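Local structure of coat protein (4Y6X) at the interface of chains A and B. The protein forms the icosahedral shell of the virus by self-assembly and binds the 3' end of the viral RNA, with roles in translation initiation and probably packaging. Residues are numbered along the deposited sequence; one frame, centred on the assembly and turned at random. Chains: chain A/B, Coat protein.

The interface of chains A and B. Residues chain A 68-70, 143-144, 146; chain B 157-158, 161.
B:Phe161 plugs a pocket of chain A lined by A:Trp146, A:Leu68 and A:Ala143. It hides more surface than any other residue of this patch. The CD1/NE1 edge of the A:Trp146 indole points at one face of the phenyl ring, and CD1 comes within 3.5 Å of CE2. The two rings stand nearly perpendicular, with planes 79° apart, in an edge-to-face pair. CB of A:Leu68 lies on the same side of the phenyl plane, outward from CE1 and 3.6 Å from it. The methyl CB of A:Ala143 approaches CE2 obliquely from the opposite side, at 3.8 Å. In B:Phe161, CG lies anti to the backbone N (chi1 -160°), which carries the ring away from the short 3-10 helix 159-162 and toward strand 63-73, the loop residues A:Ala143 and A:Gly144, and A:Trp146.

The indole is also covered by B:Pro157, which lies across one face. CA of this proline sits over the six-membered ring, 3.7 Å from its centroid. CB sits over the five-membered ring, so both halves of the indole receive CH-pi contacts. CG of B:Pro157 also reaches CD2 of A:Leu68 at 3.9 Å, where the two side chains cross at about a right angle. B:Pro158 adds its CD near CZ2 of A:Trp146.

Backbone closes the deep end of the pocket. The far ring atom CZ of B:Phe161 lies 3.5 Å from the carbonyl O of A:Gly144 and 3.6 Å from the amide N of A:Gly70. The amide N of A:Ile69 lies in the plane of the phenyl ring, at its edge. These are packing contacts of the ring rim with peptide groups. A:Leu68, A:Ile69 and A:Gly70 belong to strand 63-73, and A:Trp146 to strand 145-150.

The C-terminal arm of chain B is thus seated on the jelly-roll barrel of chain A. The twin contact seats the chain A arm on chain B. This exchange of arms is part of the domain-swapped dimer, and the contact likely contributes to its stability.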
loop_
_atom_site.group_PDB
_atom_site.type_symbol
_atom_site.label_atom_id
_atom_site.label_comp_id
_atom_site.label_asym_id
_atom_site.label_seq_id
_atom_site.Cartn_x
_atom_site.Cartn_y
_atom_site.Cartn_z
ATOM N N LEU A 68 15.685 -5.043 1.894
ATOM C CA LEU A 68 16.167 -5.539 0.619
ATOM C C LEU A 68 15.718 -4.647 -0.479
ATOM O O LEU A 68 14.506 -4.299 -0.558
ATOM C CB LEU A 68 15.597 -6.895 0.297
ATOM C CG LEU A 68 16.277 -8.152 0.875
ATOM C CD1 LEU A 68 16.806 -8.022 2.258
ATOM C CD2 LEU A 68 15.383 -9.380 0.735
ATOM N N ILE A 69 16.664 -4.216 -1.317
ATOM C CA ILE A 69 16.302 -3.500 -2.488
ATOM C C ILE A 69 16.930 -4.106 -3.725
ATOM O O ILE A 69 18.029 -4.714 -3.680
ATOM C CB ILE A 69 16.564 -2.032 -2.371
ATOM C CG1 ILE A 69 18.013 -1.747 -2.327
ATOM C CG2 ILE A 69 15.960 -1.378 -1.114
ATOM C CD1 ILE A 69 18.262 -0.569 -3.205
ATOM N N GLY A 70 16.229 -3.972 -4.833
ATOM C CA GLY A 70 16.751 -4.433 -6.118
ATOM C C GLY A 70 16.400 -3.422 -7.148
ATOM O O GLY A 70 15.346 -2.802 -7.059
ATOM N N ALA A 143 12.554 -2.711 -7.936
ATOM C CA ALA A 143 11.629 -3.792 -7.565
ATOM C C ALA A 143 10.868 -3.392 -6.340
ATOM O O ALA A 143 11.183 -2.347 -5.707
ATOM C CB ALA A 143 12.416 -5.027 -7.287
ATOM N N GLY A 144 9.887 -4.183 -5.941
ATOM C CA GLY A 144 9.269 -4.000 -4.608
ATOM C C GLY A 144 10.304 -3.915 -3.472
ATOM O O GLY A 144 11.367 -4.528 -3.548
ATOM N N TRP A 146 11.442 -4.915 0.221
ATOM C CA TRP A 146 11.147 -6.014 1.154
ATOM C C TRP A 146 11.792 -5.643 2.484
ATOM O O TRP A 146 12.932 -5.275 2.491
ATOM C CB TRP A 146 11.719 -7.331 0.664
ATOM C CG TRP A 146 10.966 -7.845 -0.426
ATOM C CD1 TRP A 146 11.179 -7.602 -1.738
ATOM C CD2 TRP A 146 9.800 -8.664 -0.357
ATOM N NE1 TRP A 146 10.224 -8.230 -2.499
ATOM C CE2 TRP A 146 9.382 -8.911 -1.682
ATOM C CE3 TRP A 146 9.111 -9.264 0.680
ATOM C CZ2 TRP A 146 8.248 -9.680 -1.999
ATOM C CZ3 TRP A 146 7.975 -10.046 0.373
ATOM C CH2 TRP A 146 7.586 -10.261 -0.955
ATOM N N PRO B 157 10.415 -12.974 -0.273
ATOM C CA PRO B 157 10.850 -12.367 -1.547
ATOM C C PRO B 157 11.097 -13.424 -2.633
ATOM O O PRO B 157 11.383 -14.566 -2.315
ATOM C CB PRO B 157 12.170 -11.633 -1.189
ATOM C CG PRO B 157 12.216 -11.608 0.328
ATOM C CD PRO B 157 11.434 -12.824 0.770
ATOM N N PRO B 158 11.007 -13.051 -3.909
ATOM C CA PRO B 158 11.278 -14.065 -4.940
ATOM C C PRO B 158 12.688 -14.587 -4.791
ATOM O O PRO B 158 13.594 -13.885 -4.294
ATOM C CB PRO B 158 11.143 -13.305 -6.265
ATOM C CG PRO B 158 10.657 -11.925 -5.959
ATOM C CD PRO B 158 10.559 -11.745 -4.455
ATOM N N PHE B 161 15.637 -12.552 -5.941
ATOM C CA PHE B 161 15.762 -11.178 -5.494
ATOM C C PHE B 161 17.201 -10.717 -5.225
ATOM O O PHE B 161 17.550 -9.543 -5.521
ATOM C CB PHE B 161 14.900 -10.891 -4.310
ATOM C CG PHE B 161 14.627 -9.432 -4.106
ATOM C CD1 PHE B 161 15.501 -8.646 -3.423
ATOM C CD2 PHE B 161 13.539 -8.841 -4.696
ATOM C CE1 PHE B 161 15.251 -7.281 -3.273
ATOM C CE2 PHE B 161 13.268 -7.531 -4.531
ATOM C CZ PHE B 161 14.115 -6.743 -3.799
#